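Local coordinates for protein citrate synthase (Metallosphaera sedula, PDB 6ABX) that probably catalyses the condensation of oxaloacetate with acetyl-CoA and water to give citrate and CoA, a step of the tricarboxylic acid cycle, at residues M226-P231 with E235-N240; I265-A270 with I285-E290; Y154-E159 with M317-D322. One frame throughout, in Å; residues are numbered along the deposited sequence.

Interaction 1: residues M226-P231 with E235-N240; sequences MEIETP and EKYVMN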
loop_
_atom_site.group_PDB
_atom_site.type_symbol
_atom_site.label_atom_id
_atom_site.label_comp_id
_atom_site.label_asym_id
_atom_site.label_seq_id
_atom_site.Cartn_x
_atom_site.Cartn_y
_atom_site.Cartn_z
ATOM N N MET A 226 -14.659 -9.564 -27.379
ATOM C CA MET A 226 -15.784 -10.462 -27.175
ATOM C C MET A 226 -17.071 -9.754 -27.632
ATOM O O MET A 226 -17.908 -10.382 -28.252
ATOM C CB MET A 226 -15.898 -10.874 -25.711
ATOM C CG MET A 226 -14.794 -11.804 -25.309
ATOM S SD MET A 226 -14.926 -12.167 -23.556
ATOM C CE MET A 226 -13.923 -13.639 -23.557
ATOM N N GLU A 227 -17.192 -8.461 -27.358
ATOM C CA GLU A 227 -18.429 -7.703 -27.771
ATOM C C GLU A 227 -18.507 -7.596 -29.305
ATOM O O GLU A 227 -19.619 -7.667 -29.884
ATOM C CB GLU A 227 -18.491 -6.318 -27.130
ATOM C CG GLU A 227 -18.668 -6.339 -25.621
ATOM C CD GLU A 227 -18.590 -4.988 -24.950
ATOM O OE1 GLU A 227 -18.195 -4.007 -25.608
ATOM O OE2 GLU A 227 -18.944 -4.913 -23.757
ATOM N N ILE A 228 -17.364 -7.511 -29.991
ATOM C CA ILE A 228 -17.317 -7.417 -31.455
ATOM C C ILE A 228 -17.890 -8.714 -32.032
ATOM O O ILE A 228 -18.636 -8.667 -33.005
ATOM C CB ILE A 228 -15.898 -7.102 -31.963
ATOM C CG1 ILE A 228 -15.472 -5.685 -31.571
ATOM C CG2 ILE A 228 -15.729 -7.360 -33.455
ATOM C CD1 ILE A 228 -14.023 -5.444 -31.708
ATOM N N GLU A 229 -17.529 -9.852 -31.415
ATOM C CA GLU A 229 -18.076 -11.197 -31.696
ATOM C C GLU A 229 -17.526 -11.819 -32.984
ATOM O O GLU A 229 -17.109 -12.988 -32.980
ATOM C CB GLU A 229 -19.599 -11.193 -31.813
ATOM C CG GLU A 229 -20.318 -11.088 -30.493
ATOM C CD GLU A 229 -21.761 -11.564 -30.536
ATOM O OE1 GLU A 229 -22.590 -10.972 -29.819
ATOM O OE2 GLU A 229 -22.054 -12.528 -31.292
ATOM N N THR A 230 -17.612 -11.111 -34.113
ATOM C CA THR A 230 -17.184 -11.662 -35.380
ATOM C C THR A 230 -16.206 -10.709 -36.049
ATOM O O THR A 230 -16.342 -9.482 -35.937
ATOM C CB THR A 230 -18.366 -11.892 -36.329
ATOM O OG1 THR A 230 -18.881 -10.603 -36.650
ATOM C CG2 THR A 230 -19.502 -12.706 -35.749
ATOM N N PRO A 231 -15.195 -11.230 -36.775
ATOM C CA PRO A 231 -14.256 -10.375 -37.488
ATOM C C PRO A 231 -14.885 -9.336 -38.441
ATOM O O PRO A 231 -14.329 -8.206 -38.578
ATOM C CB PRO A 231 -13.368 -11.343 -38.272
ATOM C CG PRO A 231 -13.505 -12.678 -37.562
ATOM C CD PRO A 231 -14.832 -12.662 -36.837
ATOM N N GLU A 235 -15.096 -3.263 -38.145
ATOM C CA GLU A 235 -15.091 -1.881 -38.646
ATOM C C GLU A 235 -16.305 -1.130 -38.066
ATOM O O GLU A 235 -16.197 0.065 -37.672
ATOM C CB GLU A 235 -15.010 -1.882 -40.170
ATOM C CG GLU A 235 -13.765 -2.604 -40.678
ATOM C CD GLU A 235 -13.634 -4.140 -40.532
ATOM O OE1 GLU A 235 -12.462 -4.619 -40.583
ATOM O OE2 GLU A 235 -14.665 -4.904 -40.372
ATOM N N LYS A 236 -17.449 -1.808 -38.028
ATOM C CA LYS A 236 -18.686 -1.225 -37.501
ATOM C C LYS A 236 -18.586 -0.936 -36.003
ATOM O O LYS A 236 -18.975 0.124 -35.536
ATOM C CB LYS A 236 -19.889 -2.103 -37.834
ATOM C CG LYS A 236 -20.213 -2.049 -39.324
ATOM C CD LYS A 236 -21.628 -2.441 -39.715
ATOM C CE LYS A 236 -22.130 -1.686 -40.945
ATOM N NZ LYS A 236 -22.904 -0.469 -40.558
ATOM N N TYR A 237 -18.041 -1.879 -35.234
ATOM C CA TYR A 237 -17.938 -1.693 -33.781
ATOM C C TYR A 237 -16.997 -0.519 -33.460
ATOM O O TYR A 237 -17.273 0.284 -32.547
ATOM C CB TYR A 237 -17.461 -2.989 -33.134
ATOM C CG TYR A 237 -17.300 -2.929 -31.632
ATOM C CD1 TYR A 237 -16.127 -2.434 -31.107
ATOM C CD2 TYR A 237 -18.279 -3.394 -30.764
ATOM C CE1 TYR A 237 -15.898 -2.426 -29.739
ATOM C CE2 TYR A 237 -18.074 -3.391 -29.393
ATOM C CZ TYR A 237 -16.894 -2.862 -28.883
ATOM O OH TYR A 237 -16.638 -2.841 -27.541
ATOM N N VAL A 238 -15.869 -0.467 -34.184
ATOM C CA VAL A 238 -14.866 0.531 -33.954
ATOM C C VAL A 238 -15.492 1.884 -34.325
ATOM O O VAL A 238 -15.271 2.909 -33.649
ATOM C CB VAL A 238 -13.570 0.212 -34.721
ATOM C CG1 VAL A 238 -12.646 1.421 -34.793
ATOM C CG2 VAL A 238 -12.854 -0.973 -34.109
ATOM N N MET A 239 -16.324 1.889 -35.385
ATOM C CA MET A 239 -16.975 3.126 -35.826
ATOM C C MET A 239 -17.893 3.661 -34.721
ATOM O O MET A 239 -17.850 4.850 -34.384
ATOM C CB MET A 239 -17.805 2.897 -37.093
ATOM C CG MET A 239 -18.478 4.134 -37.603
ATOM S SD MET A 239 -19.468 3.713 -39.055
ATOM C CE MET A 239 -20.581 2.494 -38.365
ATOM N N ASN A 240 -18.673 2.768 -34.110
ATOM C CA ASN A 240 -19.574 3.158 -33.010
ATOM C C ASN A 240 -18.781 3.777 -31.840
ATOM O O ASN A 240 -19.211 4.784 -31.207
ATOM C CB ASN A 240 -20.488 1.986 -32.677
ATOM C CG ASN A 240 -21.523 1.745 -33.763
ATOM O OD1 ASN A 240 -21.838 2.650 -34.547
ATOM N ND2 ASN A 240 -22.066 0.542 -33.825
#
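Tyr237 is held by two neighbouring residues at once: Ile228 lies over one face of its ring, and Glu227 takes its hydroxyl at the edge. CG1 of Ile228 sits 3.5 Å from the centroid of the Tyr237 ring, 21° off the normal, a CH-pi contact displaced toward the CG and CD1 side; CD1 of Ile228 follows at 3.7 Å from Tyr237 CD1. At the far end of the ring, Tyr237 OH donates a 2.7 Å hydrogen bond to Glu227 OE1, entering nearly in line with the carboxylate C-O bond, with carboxylate and ring turned 57° apart. The ring gets there because its CG is anti to the backbone N (chi1 179°), while Glu227 reaches out with an extended chain, its CB also brushing Tyr237 CE2. Beyond this shell, Ile228 packs against Ile285 and Val289 of helix 277-297, and Ile228 O accepts a bond from Asn233 ND2. The backbone turns away at Glu229, which has positive phi. This is a helix-turn-helix junction between successive helices, 220-228 and 234-243, in the mainly helical citrate synthase fold.

Interaction 2: residues I265-A270 with I285-E290; sequences ILKEYA and IANRVE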
loop_
_atom_site.group_PDB
_atom_site.type_symbol
_atom_site.label_atom_id
_atom_site.label_comp_id
_atom_site.label_asym_id
_atom_site.label_seq_id
_atom_site.Cartn_x
_atom_site.Cartn_y
_atom_site.Cartn_z
ATOM N N ILE A 265 5.773 -8.816 -28.753
ATOM C CA ILE A 265 6.225 -10.153 -28.405
ATOM C C ILE A 265 5.017 -11.054 -28.163
ATOM O O ILE A 265 4.942 -12.194 -28.653
ATOM C CB ILE A 265 7.189 -10.132 -27.202
ATOM C CG1 ILE A 265 8.478 -9.390 -27.556
ATOM C CG2 ILE A 265 7.439 -11.522 -26.708
ATOM C CD1 ILE A 265 9.322 -9.033 -26.382
ATOM N N LEU A 266 4.019 -10.565 -27.408
ATOM C CA LEU A 266 2.842 -11.374 -27.163
ATOM C C LEU A 266 2.144 -11.749 -28.466
ATOM O O LEU A 266 1.644 -12.851 -28.614
ATOM C CB LEU A 266 1.816 -10.636 -26.290
ATOM C CG LEU A 266 2.143 -10.482 -24.818
ATOM C CD1 LEU A 266 1.230 -9.464 -24.183
ATOM C CD2 LEU A 266 2.052 -11.802 -24.080
ATOM N N LYS A 267 2.057 -10.809 -29.409
ATOM C CA LYS A 267 1.405 -11.094 -30.672
ATOM C C LYS A 267 2.114 -12.254 -31.425
ATOM O O LYS A 267 1.468 -13.112 -32.038
ATOM C CB LYS A 267 1.392 -9.833 -31.532
ATOM C CG LYS A 267 0.566 -9.990 -32.812
ATOM C CD LYS A 267 0.561 -8.802 -33.692
ATOM C CE LYS A 267 -0.187 -9.123 -34.974
ATOM N NZ LYS A 267 -0.348 -7.909 -35.785
ATOM N N GLU A 268 3.437 -12.264 -31.364
ATOM C CA GLU A 268 4.228 -13.322 -32.012
ATOM C C GLU A 268 3.988 -14.659 -31.316
ATOM O O GLU A 268 3.845 -15.695 -31.979
ATOM C CB GLU A 268 5.721 -13.019 -31.879
ATOM C CG GLU A 268 6.171 -11.853 -32.716
ATOM C CD GLU A 268 7.578 -11.341 -32.429
ATOM O OE1 GLU A 268 8.058 -10.548 -33.233
ATOM O OE2 GLU A 268 8.146 -11.678 -31.391
ATOM N N TYR A 269 4.062 -14.647 -29.970
ATOM C CA TYR A 269 3.976 -15.917 -29.214
ATOM C C TYR A 269 2.542 -16.464 -29.247
ATOM O O TYR A 269 2.361 -17.656 -29.217
ATOM C CB TYR A 269 4.505 -15.758 -27.795
ATOM C CG TYR A 269 5.959 -16.139 -27.682
ATOM C CD1 TYR A 269 6.324 -17.460 -27.671
ATOM C CD2 TYR A 269 6.962 -15.191 -27.675
ATOM C CE1 TYR A 269 7.652 -17.841 -27.554
ATOM C CE2 TYR A 269 8.298 -15.546 -27.562
ATOM C CZ TYR A 269 8.643 -16.882 -27.468
ATOM O OH TYR A 269 9.933 -17.303 -27.384
ATOM N N ALA A 270 1.558 -15.585 -29.377
ATOM C CA ALA A 270 0.170 -16.007 -29.521
ATOM C C ALA A 270 0.036 -16.952 -30.721
ATOM O O ALA A 270 -0.799 -17.819 -30.715
ATOM C CB ALA A 270 -0.774 -14.834 -29.644
ATOM N N ILE A 285 -10.220 -11.059 -34.687
ATOM C CA ILE A 285 -10.825 -9.774 -34.257
ATOM C C ILE A 285 -9.742 -8.817 -33.778
ATOM O O ILE A 285 -9.659 -7.657 -34.214
ATOM C CB ILE A 285 -11.931 -9.995 -33.224
ATOM C CG1 ILE A 285 -13.129 -10.704 -33.845
ATOM C CG2 ILE A 285 -12.301 -8.685 -32.545
ATOM C CD1 ILE A 285 -14.129 -11.183 -32.857
ATOM N N ALA A 286 -8.872 -9.266 -32.854
ATOM C CA ALA A 286 -7.873 -8.403 -32.281
ATOM C C ALA A 286 -6.922 -7.838 -33.357
ATOM O O ALA A 286 -6.546 -6.655 -33.364
ATOM C CB ALA A 286 -7.120 -9.188 -31.208
ATOM N N ASN A 287 -6.518 -8.692 -34.289
ATOM C CA ASN A 287 -5.604 -8.318 -35.336
ATOM C C ASN A 287 -6.223 -7.235 -36.230
ATOM O O ASN A 287 -5.541 -6.244 -36.569
ATOM C CB ASN A 287 -5.127 -9.552 -36.103
ATOM C CG ASN A 287 -4.096 -10.319 -35.283
ATOM O OD1 ASN A 287 -3.506 -9.795 -34.313
ATOM N ND2 ASN A 287 -3.862 -11.559 -35.667
ATOM N N ARG A 288 -7.501 -7.415 -36.574
ATOM C CA ARG A 288 -8.216 -6.402 -37.362
ATOM C C ARG A 288 -8.360 -5.087 -36.606
ATOM O O ARG A 288 -8.143 -4.018 -37.196
ATOM C CB ARG A 288 -9.573 -6.908 -37.843
ATOM C CG ARG A 288 -9.481 -7.951 -38.935
ATOM C CD ARG A 288 -10.712 -8.831 -38.946
ATOM N NE ARG A 288 -11.154 -9.273 -40.262
ATOM C CZ ARG A 288 -12.180 -8.713 -40.916
ATOM N NH1 ARG A 288 -12.532 -7.453 -40.669
ATOM N NH2 ARG A 288 -12.859 -9.427 -41.788
ATOM N N VAL A 289 -8.699 -5.128 -35.302
ATOM C CA VAL A 289 -8.772 -3.932 -34.527
ATOM C C VAL A 289 -7.416 -3.229 -34.499
ATOM O O VAL A 289 -7.311 -1.989 -34.639
ATOM C CB VAL A 289 -9.244 -4.200 -33.084
ATOM C CG1 VAL A 289 -9.094 -2.970 -32.219
ATOM C CG2 VAL A 289 -10.667 -4.716 -33.046
ATOM N N GLU A 290 -6.351 -4.036 -34.334
ATOM C CA GLU A 290 -5.010 -3.469 -34.283
ATOM C C GLU A 290 -4.692 -2.710 -35.585
ATOM O O GLU A 290 -4.222 -1.573 -35.532
ATOM C CB GLU A 290 -3.986 -4.588 -34.019
ATOM C CG GLU A 290 -2.622 -4.060 -33.640
ATOM C CD GLU A 290 -1.478 -4.922 -34.139
ATOM O OE1 GLU A 290 -0.305 -4.711 -33.722
ATOM O OE2 GLU A 290 -1.744 -5.765 -35.004
HETATM O O HOH W 1 1.645 -5.502 -35.301
#
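The carboxylate of Glu290 is met by Lys267 close to its own plane: Lys267 NZ approaches Glu290 OE2 on the syn side, 16° out of the carboxylate plane, in a 2.7 Å salt bridge. The second flat group, the amide of Asn287, lies with its oxygen against the last methylene of the lysine, Asn287 OD1 3.5 Å from Lys267 CE; this is packing, since the stronger partner of OD1 is the hydroxyl of Tyr309. The motif is an interhelical salt bridge, joining helix 261-270 to helix 277-297 in the largely helical citrate synthase fold. Nearest CA atoms, of Lys267 and Asn287, are 8.9 Å apart, so the side chains have to span the gap. Lys267 does so with all four torsions near 180°, a straight chain from CB to NZ, while Glu290 comes from the opposite direction with a bend at chi2. With an alanine at the lysine position, the buried carboxylate of Glu290 would probably be left without its counter-charge, and the bridging water would lose one of its two anchors. That water closes the arrangement: it accepts from Lys267 NZ at 3.2 Å and donates to Glu290 OE1 at 2.6 Å, so both carboxylate oxygens are tied to one ammonium, OE2 directly and OE1 through the water.

Interaction 3: residues Y154-E159 with M317-D322; sequences YMIRGE and MGFDPD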
loop_
_atom_site.group_PDB
_atom_site.type_symbol
_atom_site.label_atom_id
_atom_site.label_comp_id
_atom_site.label_asym_id
_atom_site.label_seq_id
_atom_site.Cartn_x
_atom_site.Cartn_y
_atom_site.Cartn_z
ATOM N N TYR A 154 -0.866 -26.430 -14.572
ATOM C CA TYR A 154 -1.266 -27.691 -13.916
ATOM C C TYR A 154 -2.286 -27.416 -12.802
ATOM O O TYR A 154 -3.307 -28.071 -12.694
ATOM C CB TYR A 154 -0.033 -28.409 -13.367
ATOM C CG TYR A 154 -0.338 -29.503 -12.389
ATOM C CD1 TYR A 154 -0.940 -30.673 -12.821
ATOM C CD2 TYR A 154 -0.123 -29.344 -11.040
ATOM C CE1 TYR A 154 -1.296 -31.657 -11.906
ATOM C CE2 TYR A 154 -0.440 -30.334 -10.118
ATOM C CZ TYR A 154 -1.010 -31.509 -10.567
ATOM O OH TYR A 154 -1.364 -32.494 -9.671
ATOM N N MET A 155 -2.074 -26.369 -12.019
ATOM C CA MET A 155 -2.941 -26.072 -10.907
ATOM C C MET A 155 -4.311 -25.565 -11.389
ATOM O O MET A 155 -5.263 -25.617 -10.632
ATOM C CB MET A 155 -2.311 -25.066 -9.955
ATOM C CG MET A 155 -1.106 -25.641 -9.170
ATOM S SD MET A 155 -0.530 -24.529 -7.883
ATOM C CE MET A 155 -0.175 -23.084 -8.899
ATOM N N ILE A 156 -4.380 -24.932 -12.566
ATOM C CA ILE A 156 -5.674 -24.506 -13.148
ATOM C C ILE A 156 -6.417 -25.676 -13.786
ATOM O O ILE A 156 -7.666 -25.766 -13.697
ATOM C CB ILE A 156 -5.400 -23.395 -14.199
ATOM C CG1 ILE A 156 -4.731 -22.175 -13.582
ATOM C CG2 ILE A 156 -6.671 -23.006 -14.922
ATOM C CD1 ILE A 156 -5.700 -21.406 -12.764
ATOM N N ARG A 157 -5.688 -26.470 -14.584
ATOM C CA ARG A 157 -6.314 -27.487 -15.434
ATOM C C ARG A 157 -6.459 -28.808 -14.696
ATOM O O ARG A 157 -7.353 -29.603 -15.023
ATOM C CB ARG A 157 -5.489 -27.660 -16.715
ATOM C CG ARG A 157 -5.732 -26.538 -17.724
ATOM C CD ARG A 157 -4.513 -25.743 -18.040
ATOM N NE ARG A 157 -4.601 -25.027 -19.311
ATOM C CZ ARG A 157 -3.749 -25.192 -20.276
ATOM N NH1 ARG A 157 -3.027 -26.301 -20.334
ATOM N NH2 ARG A 157 -3.587 -24.215 -21.139
ATOM N N GLY A 158 -5.555 -29.090 -13.765
ATOM C CA GLY A 158 -5.525 -30.382 -13.058
ATOM C C GLY A 158 -4.864 -31.470 -13.869
ATOM O O GLY A 158 -4.914 -32.636 -13.496
ATOM N N GLU A 159 -4.231 -31.101 -14.979
ATOM C CA GLU A 159 -3.371 -31.996 -15.735
ATOM C C GLU A 159 -2.221 -31.185 -16.321
ATOM O O GLU A 159 -2.329 -29.963 -16.493
ATOM C CB GLU A 159 -4.150 -32.777 -16.796
ATOM C CG GLU A 159 -4.803 -31.963 -17.873
ATOM C CD GLU A 159 -5.415 -32.838 -18.973
ATOM O OE1 GLU A 159 -6.487 -32.471 -19.496
ATOM O OE2 GLU A 159 -4.820 -33.897 -19.313
ATOM N N MET A 317 -5.362 -19.462 -22.262
ATOM C CA MET A 317 -4.774 -20.507 -21.493
ATOM C C MET A 317 -5.648 -21.027 -20.356
ATOM O O MET A 317 -5.249 -22.010 -19.726
ATOM C CB MET A 317 -3.427 -20.000 -21.023
ATOM C CG MET A 317 -2.555 -20.085 -22.245
ATOM S SD MET A 317 -0.875 -19.848 -21.900
ATOM C CE MET A 317 -1.039 -18.354 -20.931
ATOM N N GLY A 318 -6.848 -20.464 -20.178
ATOM C CA GLY A 318 -7.843 -20.992 -19.289
ATOM C C GLY A 318 -8.114 -20.187 -18.059
ATOM O O GLY A 318 -8.807 -20.677 -17.139
ATOM N N PHE A 319 -7.596 -18.934 -17.959
ATOM C CA PHE A 319 -7.946 -18.082 -16.845
ATOM C C PHE A 319 -9.183 -17.226 -17.131
ATOM O O PHE A 319 -9.251 -16.678 -18.225
ATOM C CB PHE A 319 -6.761 -17.151 -16.567
ATOM C CG PHE A 319 -5.503 -17.857 -16.122
ATOM C CD1 PHE A 319 -5.350 -18.179 -14.789
ATOM C CD2 PHE A 319 -4.497 -18.181 -17.009
ATOM C CE1 PHE A 319 -4.197 -18.802 -14.357
ATOM C CE2 PHE A 319 -3.325 -18.784 -16.572
ATOM C CZ PHE A 319 -3.196 -19.096 -15.248
ATOM N N ASP A 320 -10.093 -17.045 -16.157
ATOM C CA ASP A 320 -11.203 -16.106 -16.220
ATOM C C ASP A 320 -10.603 -14.720 -16.393
ATOM O O ASP A 320 -9.609 -14.367 -15.746
ATOM C CB ASP A 320 -12.129 -16.052 -14.979
ATOM C CG ASP A 320 -13.025 -17.252 -14.767
ATOM O OD1 ASP A 320 -13.242 -17.985 -15.756
ATOM O OD2 ASP A 320 -13.463 -17.470 -13.586
ATOM N N PRO A 321 -11.192 -13.889 -17.269
ATOM C CA PRO A 321 -10.761 -12.513 -17.434
ATOM C C PRO A 321 -10.582 -11.693 -16.158
ATOM O O PRO A 321 -9.611 -10.927 -16.069
ATOM C CB PRO A 321 -11.886 -11.906 -18.281
ATOM C CG PRO A 321 -12.327 -13.057 -19.121
ATOM C CD PRO A 321 -12.306 -14.227 -18.169
ATOM N N ASP A 322 -11.425 -11.873 -15.144
ATOM C CA ASP A 322 -11.265 -10.943 -14.086
ATOM C C ASP A 322 -10.122 -11.385 -13.145
ATOM O O ASP A 322 -9.822 -10.659 -12.212
ATOM C CB ASP A 322 -12.557 -10.695 -13.340
ATOM C CG ASP A 322 -12.928 -11.878 -12.502
ATOM O OD1 ASP A 322 -12.409 -12.954 -12.807
ATOM O OD2 ASP A 322 -13.757 -11.703 -11.569
#
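Ile156 and Arg157, adjacent at the end of helix 148-157, meet Met317 and the two residues that follow it, one by apolar packing and the other by hydrogen bonds. Ile156 gives the largest buried area. Its CD1 lies 3.4 Å from Phe319 CE1 and its CG1 3.5 Å from the same Phe319 CE1, so the branch grips one corner of the ring, the two side chains crossing at roughly a right angle. The other branch, CG2, rests 3.9 Å from Gly318 O. Phe319 also makes an edge-to-face pair with Phe152, one turn earlier on the same helix, so its ring is held by more than the isoleucine.

Arg157 bends at chi2 (118°), which brings its guanidinium to the carbonyl of Met317. NH2 donates to Met317 O at 3.1 Å, the oxygen lying nearly in the guanidinium plane, although the donor is tilted 28° from the plane of the carbonyl. Arg157 NE adds a weak bond to the same oxygen, so two N-H groups converge on one acceptor. The stronger tie of this arginine is its salt bridge to Asp165, also through NH2. Met317 contributes mostly backbone here, its side chain leading away.

Gly318, the first residue to leave helical geometry after helix 310-316, has positive phi in a Schellman motif. A side chain there would run into the carbonyl O of the preceding residue, and its CB would fall 3.9 Å from Arg157 NE.

Arg132 reaches Ile156 O and Arg135 reaches Gly318 O. Arginines therefore hydrogen-bond to backbone carbonyls at or just past the ends of both helices, where the partial negative charge of a helix C-terminus would probably favour cationic partners, while Ile156 and Phe319 seal the apolar side of a buried joint.

Interactions 1 and 2 form one continuous patch, their centres 16 Å apart. A salt bridge of 2.8 Å between Glu235 OE1 and Arg288 NH1 joins them, and Ile285 packs on the loop of 226-231, so helix 277-297 serves both. Both lie near residues that bind acetyl-CoA: the Tyr237 side chain is about 6 Å from that of Leu248, and the Glu290 side chain about 5 Å from that of Phe251. This region probably corresponds to the small domain of citrate synthases. Interaction 3 stands apart, with centres 27 Å from interaction 1 and 21 Å from interaction 2, away from the annotated sites; its two segments, 154-159 and 317-322, bracket both others in sequence.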